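Local coordinates for metallo-beta-lactamase (Serratia marcescens, PDB 5AYA), which hydrolyses beta-lactam antibiotics with zinc as a metallo-beta-lactamase of subclass B3, here with L-captopril bound across its two zinc ions, at residues 96-101 / 149-154; 173-178 / 212-217; 4-9 / 42-47. All coordinates share one frame; numbering follows the deposited sequence.

Interaction 1: 96-101 / 149-154; sequences AANVDT and GHTEGG. With ZN (zinc ion), chain B; NA (sodium ion), chain E; X8Z (L-captopril), chain H.
The carboxamide of N98 lies against the backbone of the loop 149-154 and uses both of its ends there, a worked example of how one asparagine can brace a metal-binding loop. Its CG stands 3.3 Å from the CA of G153. On one side OD1 accepts a weak hydrogen bond from the N of G153, 3.0 Å away and well bent at 133°. On the other side ND2 donates to OG1 of T151 at 3.1 Å; this bond is almost straight (177°) and OG1 lies in the amide plane, while the two side chains cross at about a right angle. T151 offers its hydroxyl because OG1 stands between its own backbone N and carbonyl carbon (chi1 65°). G153, with no side chain, brings its CA close to the N-terminal part of helix 96-104 and against the N98 amide. Beside it the extended chain of E152 runs past the methyl of A97, CB to CB 3.7 Å, on its way to solvent.

The contact sits next to the dinuclear centre, T151 touching H72. H150, next to T151, binds one zinc ion through NE2 at 2.0 Å, together with H72, H74 and the captopril sulfur. The O of G153 and a water held by ND2 of N98 both belong to a sodium site that S70 and T71 complete. Chemically, then, the amide has its oxygen engaged by a backbone N-H and its nitrogen shared between a hydroxyl and a water, which fixes its flip and probably steadies the loop carrying the zinc ligand H150.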
ATOM      1  N   ALA A  96      10.084 -10.366   0.310  1.00 33.35           N
ATOM      2  CA  ALA A  96      11.285 -10.916  -0.302  1.00 31.92           C
ATOM      3  C   ALA A  96      11.253 -10.864  -1.831  1.00 30.45           C
ATOM      4  O   ALA A  96      12.198 -10.419  -2.457  1.00 34.45           O
ATOM      5  CB  ALA A  96      11.499 -12.333   0.184  1.00 34.89           C
ATOM      6  N   ALA A  97      10.150 -11.287  -2.436  1.00 39.55           N
ATOM      7  CA  ALA A  97      10.105 -11.444  -3.887  1.00 31.57           C
ATOM      8  C   ALA A  97      10.087 -10.121  -4.673  1.00 38.21           C
ATOM      9  O   ALA A  97      10.334 -10.109  -5.892  1.00 35.29           O
ATOM     10  CB  ALA A  97       8.927 -12.320  -4.282  1.00 33.17           C
ATOM     11  N   ASN A  98       9.784  -9.012  -3.995  1.00 34.61           N
ATOM     12  CA  ASN A  98       9.808  -7.702  -4.636  1.00 32.71           C
ATOM     13  C   ASN A  98      11.077  -6.879  -4.282  1.00 36.05           C
ATOM     14  O   ASN A  98      11.283  -5.797  -4.825  1.00 36.35           O
ATOM     15  CB  ASN A  98       8.548  -6.904  -4.265  1.00 32.64           C
ATOM     16  CG  ASN A  98       7.258  -7.436  -4.921  1.00 36.17           C
ATOM     17  OD1 ASN A  98       7.271  -8.308  -5.789  1.00 32.63           O
ATOM     18  ND2 ASN A  98       6.123  -6.892  -4.483  1.00 31.09           N
ATOM     19  N   VAL A  99      11.938  -7.401  -3.415  1.00 36.37           N
ATOM     20  CA  VAL A  99      13.084  -6.626  -2.933  1.00 39.55           C
ATOM     21  C   VAL A  99      14.010  -6.207  -4.071  1.00 49.65           C
ATOM     22  O   VAL A  99      14.443  -5.048  -4.134  1.00 41.09           O
ATOM     23  CB  VAL A  99      13.898  -7.372  -1.863  1.00 44.50           C
ATOM     24  CG1 VAL A  99      15.320  -6.831  -1.804  1.00 50.71           C
ATOM     25  CG2 VAL A  99      13.243  -7.251  -0.496  1.00 39.91           C
ATOM     26  N   ASP A 100      14.307  -7.134  -4.977  1.00 53.25           N
ATOM     27  CA  ASP A 100      15.196  -6.824  -6.095  1.00 48.48           C
ATOM     28  C   ASP A 100      14.583  -5.770  -6.985  1.00 47.72           C
ATOM     29  O   ASP A 100      15.280  -4.849  -7.396  1.00 42.21           O
ATOM     30  CB  ASP A 100      15.539  -8.068  -6.921  1.00 55.40           C
ATOM     31  CG  ASP A 100      16.478  -9.013  -6.192  1.00 60.00           C
ATOM     32  OD1 ASP A 100      17.191  -8.559  -5.266  1.00 63.50           O
ATOM     33  OD2 ASP A 100      16.509 -10.211  -6.555  1.00 61.00           O
ATOM     34  N   THR A 101      13.282  -5.880  -7.267  1.00 38.53           N
ATOM     35  CA  THR A 101      12.607  -4.855  -8.055  1.00 40.50           C
ATOM     36  C   THR A 101      12.673  -3.463  -7.417  1.00 46.68           C
ATOM     37  O   THR A 101      12.778  -2.470  -8.128  1.00 43.45           O
ATOM     38  CB  THR A 101      11.140  -5.213  -8.346  1.00 44.02           C
ATOM     39  OG1 THR A 101      11.080  -6.464  -9.022  1.00 39.95           O
ATOM     40  CG2 THR A 101      10.476  -4.151  -9.211  1.00 44.37           C
ATOM     41  N   GLY A 149       0.149 -12.492  -5.627  1.00 35.18           N
ATOM     42  CA  GLY A 149      -0.772 -12.672  -6.739  1.00 32.86           C
ATOM     43  C   GLY A 149      -0.635 -11.616  -7.827  1.00 31.90           C
ATOM     44  O   GLY A 149      -0.407 -11.942  -8.993  1.00 30.38           O
ATOM     45  N   HIS A 150      -0.918 -10.368  -7.450  1.00 28.83           N
ATOM     46  CA  HIS A 150      -0.796  -9.211  -8.327  1.00 32.78           C
ATOM     47  C   HIS A 150       0.687  -8.997  -8.576  1.00 32.72           C
ATOM     48  O   HIS A 150       1.088  -8.561  -9.660  1.00 33.22           O
ATOM     49  CB  HIS A 150      -1.476  -7.978  -7.648  1.00 29.64           C
ATOM     50  CG  HIS A 150      -1.387  -6.693  -8.426  1.00 28.95           C
ATOM     51  ND1 HIS A 150      -2.396  -6.272  -9.264  1.00 30.40           N
ATOM     52  CD2 HIS A 150      -0.518  -5.655  -8.343  1.00 27.66           C
ATOM     53  CE1 HIS A 150      -2.105  -5.078  -9.745  1.00 31.03           C
ATOM     54  NE2 HIS A 150      -0.970  -4.677  -9.203  1.00 32.91           N
ATOM     55  N   THR A 151       1.477  -9.198  -7.518  1.00 28.18           N
ATOM     56  CA  THR A 151       2.927  -9.350  -7.596  1.00 31.98           C
ATOM     57  C   THR A 151       3.290 -10.494  -6.644  1.00 36.56           C
ATOM     58  O   THR A 151       2.502 -10.825  -5.747  1.00 34.75           O
ATOM     59  CB  THR A 151       3.707  -8.107  -7.130  1.00 30.22           C
ATOM     60  OG1 THR A 151       3.478  -7.892  -5.723  1.00 36.00           O
ATOM     61  CG2 THR A 151       3.318  -6.844  -7.926  1.00 31.00           C
ATOM     62  N   GLU A 152       4.486 -11.054  -6.818  1.00 33.20           N
ATOM     63  CA  GLU A 152       4.938 -12.196  -6.018  1.00 36.86           C
ATOM     64  C   GLU A 152       5.266 -11.748  -4.597  1.00 37.48           C
ATOM     65  O   GLU A 152       4.973 -12.454  -3.635  1.00 31.26           O
ATOM     66  CB  GLU A 152       6.173 -12.822  -6.653  1.00 37.95           C
ATOM     67  CG  GLU A 152       6.427 -14.271  -6.268  1.00 43.10           C
ATOM     68  CD  GLU A 152       7.700 -14.831  -6.886  1.00 57.03           C
ATOM     69  OE1 GLU A 152       8.057 -14.416  -8.015  1.00 50.38           O
ATOM     70  OE2 GLU A 152       8.351 -15.684  -6.235  1.00 55.66           O
ATOM     71  N   GLY A 153       5.763 -10.520  -4.459  1.00 28.80           N
ATOM     72  CA  GLY A 153       6.181 -10.024  -3.152  1.00 30.29           C
ATOM     73  C   GLY A 153       5.220  -9.076  -2.452  1.00 31.15           C
ATOM     74  O   GLY A 153       5.611  -8.405  -1.515  1.00 30.80           O
ATOM     75  N   GLY A 154       3.942  -9.109  -2.824  1.00 27.88           N
ATOM     76  CA  GLY A 154       2.967  -8.163  -2.330  1.00 27.59           C
ATOM     77  C   GLY A 154       2.740  -8.316  -0.841  1.00 25.67           C
ATOM     78  O   GLY A 154       2.628  -9.443  -0.337  1.00 26.28           O
TER
HETATM   79 ZN    ZN B 301       0.201  -3.013  -9.209  1.00 37.57          ZN
HETATM   80 NA    NA E 304       6.038  -5.657  -0.552  1.00 38.38          NA
HETATM   81  O1  X8Z H 307      -5.525  -2.324  -9.305  1.00 57.45           O
HETATM   82  C4  X8Z H 307      -5.274  -1.359 -10.022  1.00 61.11           C
HETATM   83  C2  X8Z H 307      -3.880  -1.190 -10.571  1.00 58.39           C
HETATM   84  C1  X8Z H 307      -2.939  -1.869  -9.600  1.00 55.04           C
HETATM   85  S   X8Z H 307      -1.229  -1.407  -9.889  1.00 42.28           S
HETATM   86  C3  X8Z H 307      -3.724  -1.723 -11.998  1.00 61.01           C
HETATM   87  N   X8Z H 307      -6.147  -0.381 -10.318  1.00 63.25           N
HETATM   88  C8  X8Z H 307      -7.475  -0.317  -9.701  1.00 58.97           C
HETATM   89  C9  X8Z H 307      -8.323  -1.500 -10.011  1.00 61.06           C
HETATM   90  O3  X8Z H 307      -8.241  -2.040 -11.221  1.00 59.16           O
HETATM   91  O2  X8Z H 307      -9.134  -1.921  -9.197  1.00 63.35           O
HETATM   92  C5  X8Z H 307      -5.910   0.737 -11.241  1.00 65.29           C
HETATM   93  C6  X8Z H 307      -7.152   1.618 -11.179  1.00 64.60           C
HETATM   94  C7  X8Z H 307      -8.160   0.914 -10.289  1.00 61.18           C
HETATM   95  O   HOH W   1       7.037  -4.472  -2.974  1.00 27.47           O

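Interaction 2: 173-178 / 212-217; sequences ADSLTA and IAAHPE. With ZN (zinc ion), chain C; X8Z (L-captopril), chain H.
A173 and A213 pair as parallel neighbours, and the bonds from A173 to the residues flanking A213 show how a sheet edge can deliver a metal ligand. The N of A173 donates to the O of I212 at 2.8 Å, and the O of A173 receives the N of A214 at 3.0 Å, the donor nearly in line with the carbonyl (166°). Close fit is confined to this end, where those two backbone bonds hold the segments together and the methyl of A214 sits 3.7 Å from the O of A173.

Beyond it the segments splay apart toward the active-site pocket. S175 and H215 approach without bonding, OG of S175 coming to the edge of the imidazole at 4.1 Å from CD2, and a water bridges part of the gap, accepting from the N of H215 and weakly linked to OG of S175. Captopril occupies the mouth. Its amide nitrogen lies over one face of the H215 ring, whereas its sulfur is at the ring edge and shares the zinc ion that NE2 of H215 binds at 2.2 Å; D76 and H77 complete that site. From the other segment OG1 of T177 donates to O1 of captopril at 2.8 Å.

D174, a second-shell residue, accepts from H72 through OD1, so the same loop also supports the first zinc site. In the fold, strand 210-213 lies at the border of the five-stranded sheet beside strand 166-173. Helix 241-260 packs on A173 and L176, helix 190-205 on L176 and A178, and helix 221-231 on I212 and P216.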
ATOM      1  N   ALA A 173      -4.345  -2.056   2.420  1.00 26.94           N
ATOM      2  CA  ALA A 173      -4.581  -3.249   1.622  1.00 29.45           C
ATOM      3  C   ALA A 173      -3.859  -3.137   0.296  1.00 28.92           C
ATOM      4  O   ALA A 173      -4.057  -2.176  -0.450  1.00 26.83           O
ATOM      5  CB  ALA A 173      -6.072  -3.446   1.373  1.00 29.14           C
ATOM      6  N   ASP A 174      -3.016  -4.125   0.023  1.00 28.27           N
ATOM      7  CA  ASP A 174      -2.351  -4.246  -1.272  1.00 25.29           C
ATOM      8  C   ASP A 174      -3.382  -4.545  -2.346  1.00 29.89           C
ATOM      9  O   ASP A 174      -4.481  -4.990  -2.040  1.00 29.46           O
ATOM     10  CB  ASP A 174      -1.312  -5.364  -1.229  1.00 28.83           C
ATOM     11  CG  ASP A 174      -0.260  -5.241  -2.342  1.00 31.01           C
ATOM     12  OD1 ASP A 174      -0.190  -4.184  -2.999  1.00 30.10           O
ATOM     13  OD2 ASP A 174       0.425  -6.240  -2.607  1.00 33.40           O
ATOM     14  N   SER A 175      -3.023  -4.293  -3.607  1.00 31.45           N
ATOM     15  CA  SER A 175      -3.902  -4.628  -4.734  1.00 30.12           C
ATOM     16  C   SER A 175      -4.021  -6.129  -4.865  1.00 24.06           C
ATOM     17  O   SER A 175      -3.024  -6.858  -4.810  1.00 30.31           O
ATOM     18  CB  SER A 175      -3.394  -4.018  -6.062  1.00 29.89           C
ATOM     19  OG  SER A 175      -2.947  -2.687  -5.877  1.00 38.58           O
ATOM     20  N   LEU A 176      -5.250  -6.572  -5.099  1.00 29.01           N
ATOM     21  CA  LEU A 176      -5.580  -7.984  -5.295  1.00 30.84           C
ATOM     22  C   LEU A 176      -6.147  -8.236  -6.705  1.00 27.17           C
ATOM     23  O   LEU A 176      -6.792  -9.269  -6.953  1.00 31.08           O
ATOM     24  CB  LEU A 176      -6.610  -8.402  -4.240  1.00 31.48           C
ATOM     25  CG  LEU A 176      -6.191  -8.177  -2.765  1.00 32.84           C
ATOM     26  CD1 LEU A 176      -7.369  -8.488  -1.844  1.00 32.72           C
ATOM     27  CD2 LEU A 176      -4.970  -9.015  -2.417  1.00 31.70           C
ATOM     28  N   THR A 177      -5.762  -7.377  -7.640  1.00 31.81           N
ATOM     29  CA  THR A 177      -6.321  -7.368  -8.991  1.00 33.28           C
ATOM     30  C   THR A 177      -5.498  -8.230  -9.962  1.00 38.53           C
ATOM     31  O   THR A 177      -4.267  -8.097 -10.051  1.00 43.61           O
ATOM     32  CB  THR A 177      -6.482  -5.924  -9.525  1.00 32.97           C
ATOM     33  OG1 THR A 177      -5.301  -5.142  -9.282  1.00 32.10           O
ATOM     34  CG2 THR A 177      -7.668  -5.265  -8.858  1.00 36.49           C
ATOM     35  N   ALA A 178      -6.177  -9.175 -10.609  1.00 43.82           N
ATOM     36  CA  ALA A 178      -5.633  -9.888 -11.772  1.00 44.69           C
ATOM     37  C   ALA A 178      -5.534  -8.958 -12.993  1.00 43.13           C
ATOM     38  O   ALA A 178      -6.470  -8.821 -13.785  1.00 46.03           O
ATOM     39  CB  ALA A 178      -6.505 -11.096 -12.092  1.00 49.09           C
ATOM     40  N   ILE A 212      -7.512   1.143   4.088  1.00 25.28           N
ATOM     41  CA  ILE A 212      -6.989   2.109   3.128  1.00 26.62           C
ATOM     42  C   ILE A 212      -6.402   1.282   1.966  1.00 30.83           C
ATOM     43  O   ILE A 212      -5.455   0.524   2.155  1.00 25.28           O
ATOM     44  CB  ILE A 212      -5.909   3.003   3.759  1.00 28.45           C
ATOM     45  CG1 ILE A 212      -6.473   3.717   4.991  1.00 33.12           C
ATOM     46  CG2 ILE A 212      -5.384   4.023   2.757  1.00 31.01           C
ATOM     47  CD1 ILE A 212      -5.592   3.643   6.211  1.00 30.76           C
ATOM     48  N   ALA A 213      -7.109   1.271   0.836  1.00 27.21           N
ATOM     49  CA  ALA A 213      -6.638   0.531  -0.337  1.00 31.77           C
ATOM     50  C   ALA A 213      -5.553   1.306  -1.070  1.00 30.25           C
ATOM     51  O   ALA A 213      -5.553   2.540  -1.089  1.00 30.08           O
ATOM     52  CB  ALA A 213      -7.795   0.204  -1.266  1.00 31.27           C
ATOM     53  N   ALA A 214      -4.599   0.577  -1.637  1.00 30.67           N
ATOM     54  CA  ALA A 214      -3.469   1.206  -2.321  1.00 32.07           C
ATOM     55  C   ALA A 214      -3.992   2.186  -3.376  1.00 30.59           C
ATOM     56  O   ALA A 214      -3.563   3.346  -3.442  1.00 29.75           O
ATOM     57  CB  ALA A 214      -2.584   0.140  -2.969  1.00 31.61           C
ATOM     58  N   HIS A 215      -4.945   1.721  -4.168  1.00 36.41           N
ATOM     59  CA  HIS A 215      -5.839   2.614  -4.916  1.00 40.70           C
ATOM     60  C   HIS A 215      -7.046   3.047  -4.057  1.00 31.73           C
ATOM     61  O   HIS A 215      -7.974   2.270  -3.815  1.00 26.62           O
ATOM     62  CB  HIS A 215      -6.288   1.965  -6.241  1.00 43.75           C
ATOM     63  CG  HIS A 215      -5.179   1.809  -7.242  1.00 41.66           C
ATOM     64  ND1 HIS A 215      -4.717   2.855  -8.015  1.00 42.28           N
ATOM     65  CD2 HIS A 215      -4.373   0.758  -7.516  1.00 41.56           C
ATOM     66  CE1 HIS A 215      -3.683   2.451  -8.731  1.00 41.87           C
ATOM     67  NE2 HIS A 215      -3.455   1.180  -8.448  1.00 45.15           N
ATOM     68  N   PRO A 216      -7.066   4.327  -3.660  1.00 34.31           N
ATOM     69  CA  PRO A 216      -7.874   4.783  -2.532  1.00 33.68           C
ATOM     70  C   PRO A 216      -9.360   4.720  -2.780  1.00 37.75           C
ATOM     71  O   PRO A 216     -10.112   4.397  -1.870  1.00 38.07           O
ATOM     72  CB  PRO A 216      -7.396   6.226  -2.301  1.00 36.56           C
ATOM     73  CG  PRO A 216      -6.549   6.575  -3.486  1.00 33.70           C
ATOM     74  CD  PRO A 216      -5.988   5.276  -3.967  1.00 33.38           C
ATOM     75  N   GLU A 217      -9.769   4.793  -4.042  1.00 39.45           N
ATOM     76  CA  GLU A 217     -11.182   4.634  -4.379  1.00 35.91           C
ATOM     77  C   GLU A 217     -11.707   3.211  -4.192  1.00 37.18           C
ATOM     78  O   GLU A 217     -12.903   3.015  -4.027  1.00 43.30           O
ATOM     79  CB  GLU A 217     -11.455   5.137  -5.806  1.00 45.62           C
ATOM     80  CG  GLU A 217     -11.071   4.182  -6.924  1.00 41.94           C
ATOM     81  CD  GLU A 217      -9.589   4.148  -7.188  1.00 42.86           C
ATOM     82  OE1 GLU A 217      -8.869   5.056  -6.713  1.00 39.46           O
ATOM     83  OE2 GLU A 217      -9.138   3.198  -7.859  1.00 55.05           O
TER
HETATM   84 ZN    ZN C 302      -1.289   0.609  -8.651  1.00 44.21          ZN
HETATM   85  O1  X8Z H 307      -5.525  -2.324  -9.305  1.00 57.45           O
HETATM   86  C4  X8Z H 307      -5.274  -1.359 -10.022  1.00 61.11           C
HETATM   87  C2  X8Z H 307      -3.880  -1.190 -10.571  1.00 58.39           C
HETATM   88  C1  X8Z H 307      -2.939  -1.869  -9.600  1.00 55.04           C
HETATM   89  S   X8Z H 307      -1.229  -1.407  -9.889  1.00 42.28           S
HETATM   90  C3  X8Z H 307      -3.724  -1.723 -11.998  1.00 61.01           C
HETATM   91  N   X8Z H 307      -6.147  -0.381 -10.318  1.00 63.25           N
HETATM   92  C8  X8Z H 307      -7.475  -0.317  -9.701  1.00 58.97           C
HETATM   93  C9  X8Z H 307      -8.323  -1.500 -10.011  1.00 61.06           C
HETATM   94  O3  X8Z H 307      -8.241  -2.040 -11.221  1.00 59.16           O
HETATM   95  O2  X8Z H 307      -9.134  -1.921  -9.197  1.00 63.35           O
HETATM   96  C5  X8Z H 307      -5.910   0.737 -11.241  1.00 65.29           C
HETATM   97  C6  X8Z H 307      -7.152   1.618 -11.179  1.00 64.60           C
HETATM   98  C7  X8Z H 307      -8.160   0.914 -10.289  1.00 61.18           C
HETATM   99  O   HOH W   2      -5.768  -1.450  -4.465  1.00 24.00           O

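Interaction 3: 4-9 / 42-47; sequences DWSSPQ and GTTEKG
With chi1 of 69°, T44 holds OG1 between its backbone N and carbonyl carbon, while S6 swings OG opposite its own N (chi1 -156°); these two torsions bring the hydroxyls to 2.9 Å from OG1 of T44 to OG of S6. A helix-capping turn here meets a type I beta turn. OG1 of T44 accepts from the N of G47 at 2.7 Å, a capping bond at the turn that leads into helix 47-57, and the N-terminal segment folds over it as the beta turn from D4 to S7. The O of D4 closes that turn by receiving both N and OG of S7.

Around the hydroxyl pair carbon and polar atoms mix. The methyl CG2 of T44 meets CB of W5 at 3.6 Å. K46, bent near its end, arches along S6: CB of K46 is 3.2 Å from OG of S6, and NZ of K46 is 3.6 Å from CB of S6.

The contact thus ties the start of the chain to the loop after strand 37-40, in the alpha-beta/beta-alpha fold of the metallo-beta-lactamases. The indole of W5 leads away from it, toward D76, H215 and captopril at the zinc site. The O of W5 faces the 42-47 loop: OG1 of T23 is hydrogen-bonded to it, and OG1 of T43 stands 3.3 Å from that same O of W5.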
ATOM      1  N   ASP A   4      -4.831  12.110 -10.829  1.00 72.33           N
ATOM      2  CA  ASP A   4      -3.734  11.355 -11.426  1.00 74.30           C
ATOM      3  C   ASP A   4      -2.752  10.911 -10.348  1.00 67.81           C
ATOM      4  O   ASP A   4      -2.686  11.492  -9.258  1.00 46.77           O
ATOM      5  CB  ASP A   4      -2.998  12.196 -12.481  1.00 79.13           C
ATOM      6  CG  ASP A   4      -3.885  12.578 -13.658  1.00 76.50           C
ATOM      7  OD1 ASP A   4      -5.021  12.065 -13.756  1.00 76.51           O
ATOM      8  OD2 ASP A   4      -3.447  13.403 -14.483  1.00 81.21           O
ATOM      9  N   TRP A   5      -1.952   9.910 -10.689  1.00 48.71           N
ATOM     10  CA  TRP A   5      -1.151   9.195  -9.715  1.00 49.93           C
ATOM     11  C   TRP A   5      -0.074  10.087  -9.081  1.00 53.45           C
ATOM     12  O   TRP A   5       0.437   9.773  -8.001  1.00 40.26           O
ATOM     13  CB  TRP A   5      -0.493   7.969 -10.372  1.00 51.70           C
ATOM     14  CG  TRP A   5      -1.470   6.936 -10.925  1.00 47.67           C
ATOM     15  CD1 TRP A   5      -2.808   6.822 -10.637  1.00 49.61           C
ATOM     16  CD2 TRP A   5      -1.155   5.834 -11.800  1.00 54.79           C
ATOM     17  NE1 TRP A   5      -3.343   5.726 -11.287  1.00 53.18           N
ATOM     18  CE2 TRP A   5      -2.352   5.100 -12.001  1.00 52.78           C
ATOM     19  CE3 TRP A   5       0.026   5.392 -12.426  1.00 56.91           C
ATOM     20  CZ2 TRP A   5      -2.407   3.956 -12.810  1.00 59.08           C
ATOM     21  CZ3 TRP A   5      -0.032   4.261 -13.238  1.00 54.52           C
ATOM     22  CH2 TRP A   5      -1.247   3.568 -13.438  1.00 61.60           C
ATOM     23  N   SER A   6       0.300  11.172  -9.759  1.00 48.72           N
ATOM     24  CA  SER A   6       1.414  11.991  -9.308  1.00 54.94           C
ATOM     25  C   SER A   6       0.934  13.345  -8.789  1.00 53.11           C
ATOM     26  O   SER A   6       1.748  14.177  -8.369  1.00 44.05           O
ATOM     27  CB  SER A   6       2.434  12.167 -10.438  1.00 50.94           C
ATOM     28  OG  SER A   6       3.722  12.455  -9.916  1.00 66.50           O
ATOM     29  N   SER A   7      -0.388  13.516  -8.728  1.00 44.54           N
ATOM     30  CA  SER A   7      -1.002  14.821  -8.457  1.00 50.05           C
ATOM     31  C   SER A   7      -0.840  15.310  -6.997  1.00 58.06           C
ATOM     32  O   SER A   7      -0.436  14.548  -6.111  1.00 44.23           O
ATOM     33  CB  SER A   7      -2.492  14.780  -8.826  1.00 52.03           C
ATOM     34  OG  SER A   7      -3.263  14.184  -7.800  1.00 53.77           O
ATOM     35  N   PRO A   8      -1.161  16.594  -6.743  1.00 55.99           N
ATOM     36  CA  PRO A   8      -1.111  17.070  -5.368  1.00 49.72           C
ATOM     37  C   PRO A   8      -2.394  16.731  -4.596  1.00 53.66           C
ATOM     38  O   PRO A   8      -3.453  16.510  -5.200  1.00 47.85           O
ATOM     39  CB  PRO A   8      -0.929  18.597  -5.515  1.00 52.11           C
ATOM     40  CG  PRO A   8      -0.718  18.854  -6.972  1.00 50.10           C
ATOM     41  CD  PRO A   8      -1.360  17.706  -7.687  1.00 59.12           C
ATOM     42  N   GLN A   9      -2.279  16.661  -3.271  1.00 44.08           N
ATOM     43  CA  GLN A   9      -3.381  16.219  -2.434  1.00 47.15           C
ATOM     44  C   GLN A   9      -3.108  16.653  -1.002  1.00 41.44           C
ATOM     45  O   GLN A   9      -2.027  16.394  -0.439  1.00 50.55           O
ATOM     46  CB  GLN A   9      -3.554  14.699  -2.547  1.00 54.30           C
ATOM     47  CG  GLN A   9      -4.573  14.073  -1.617  1.00 49.24           C
ATOM     48  CD  GLN A   9      -5.962  14.637  -1.800  1.00 41.39           C
ATOM     49  OE1 GLN A   9      -6.615  14.379  -2.806  1.00 46.98           O
ATOM     50  NE2 GLN A   9      -6.452  15.359  -0.788  1.00 46.20           N
ATOM     51  N   GLY A  42       5.456   4.987  -1.521  1.00 38.87           N
ATOM     52  CA  GLY A  42       6.109   6.236  -1.913  1.00 42.74           C
ATOM     53  C   GLY A  42       5.419   6.948  -3.053  1.00 37.97           C
ATOM     54  O   GLY A  42       5.827   8.042  -3.428  1.00 42.24           O
ATOM     55  N   THR A  43       4.347   6.353  -3.569  1.00 37.78           N
ATOM     56  CA  THR A  43       3.702   6.809  -4.796  1.00 39.72           C
ATOM     57  C   THR A  43       4.666   6.806  -6.037  1.00 43.08           C
ATOM     58  O   THR A  43       5.640   6.047  -6.061  1.00 52.92           O
ATOM     59  CB  THR A  43       2.981   8.160  -4.549  1.00 44.83           C
ATOM     60  OG1 THR A  43       1.909   8.333  -5.481  1.00 44.81           O
ATOM     61  CG2 THR A  43       3.918   9.338  -4.624  1.00 37.99           C
ATOM     62  N   THR A  44       4.337   7.562  -7.090  1.00 49.25           N
ATOM     63  CA  THR A  44       5.168   7.624  -8.315  1.00 46.39           C
ATOM     64  C   THR A  44       6.519   8.273  -8.027  1.00 50.46           C
ATOM     65  O   THR A  44       6.748   8.787  -6.929  1.00 42.15           O
ATOM     66  CB  THR A  44       4.517   8.484  -9.416  1.00 47.45           C
ATOM     67  OG1 THR A  44       4.527   9.862  -9.008  1.00 45.84           O
ATOM     68  CG2 THR A  44       3.085   8.025  -9.728  1.00 38.04           C
ATOM     69  N   GLU A  45       7.372   8.329  -9.049  1.00 40.64           N
ATOM     70  CA  GLU A  45       8.666   8.987  -8.929  1.00 45.20           C
ATOM     71  C   GLU A  45       8.549  10.482  -8.646  1.00 41.84           C
ATOM     72  O   GLU A  45       9.350  11.041  -7.881  1.00 31.07           O
ATOM     73  CB  GLU A  45       9.488   8.795 -10.208  1.00 48.45           C
ATOM     74  CG  GLU A  45      10.829   9.508 -10.154  1.00 52.47           C
ATOM     75  CD  GLU A  45      11.482   9.619 -11.516  1.00 56.92           C
ATOM     76  OE1 GLU A  45      10.744   9.695 -12.524  1.00 49.82           O
ATOM     77  OE2 GLU A  45      12.729   9.645 -11.556  1.00 48.00           O
ATOM     78  N   LYS A  46       7.578  11.134  -9.279  1.00 36.92           N
ATOM     79  CA  LYS A  46       7.378  12.571  -9.066  1.00 45.72           C
ATOM     80  C   LYS A  46       6.486  12.838  -7.849  1.00 48.65           C
ATOM     81  O   LYS A  46       6.541  13.918  -7.260  1.00 53.14           O
ATOM     82  CB  LYS A  46       6.760  13.214 -10.291  1.00 34.95           C
ATOM     83  CG  LYS A  46       7.656  13.271 -11.518  1.00 37.87           C
ATOM     84  CD  LYS A  46       6.828  13.672 -12.736  1.00 48.28           C
ATOM     85  CE  LYS A  46       5.867  12.568 -13.182  1.00 52.36           C
ATOM     86  NZ  LYS A  46       4.445  13.011 -13.276  1.00 58.14           N
ATOM     87  N   GLY A  47       5.656  11.857  -7.494  1.00 46.81           N
ATOM     88  CA  GLY A  47       4.931  11.875  -6.233  1.00 37.03           C
ATOM     89  C   GLY A  47       5.841  12.134  -5.044  1.00 37.29           C
ATOM     90  O   GLY A  47       5.489  12.893  -4.142  1.00 45.22           O
TER

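Interactions 1 and 2 are buried, whereas interaction 3 is only partly so and lies where the N-terminal segment meets the loop before a helix. The first two share the dinuclear site: each brings a histidine to a different zinc ion, both touch captopril, and ND1 of H150 probably donates to the O of T177, joining loop 149-154 to loop 173-178. Their chemistry differs with place: interaction 1 depends on a side-chain amide, interaction 2 on backbone pairing in the five-stranded sheet, and interaction 3 on hydroxyls and methyls near a helix cap. Interaction 3 reaches interaction 2 through packing of W5 on H215, but interactions 1 and 3 do not touch, their nearest atoms about 9 Å apart.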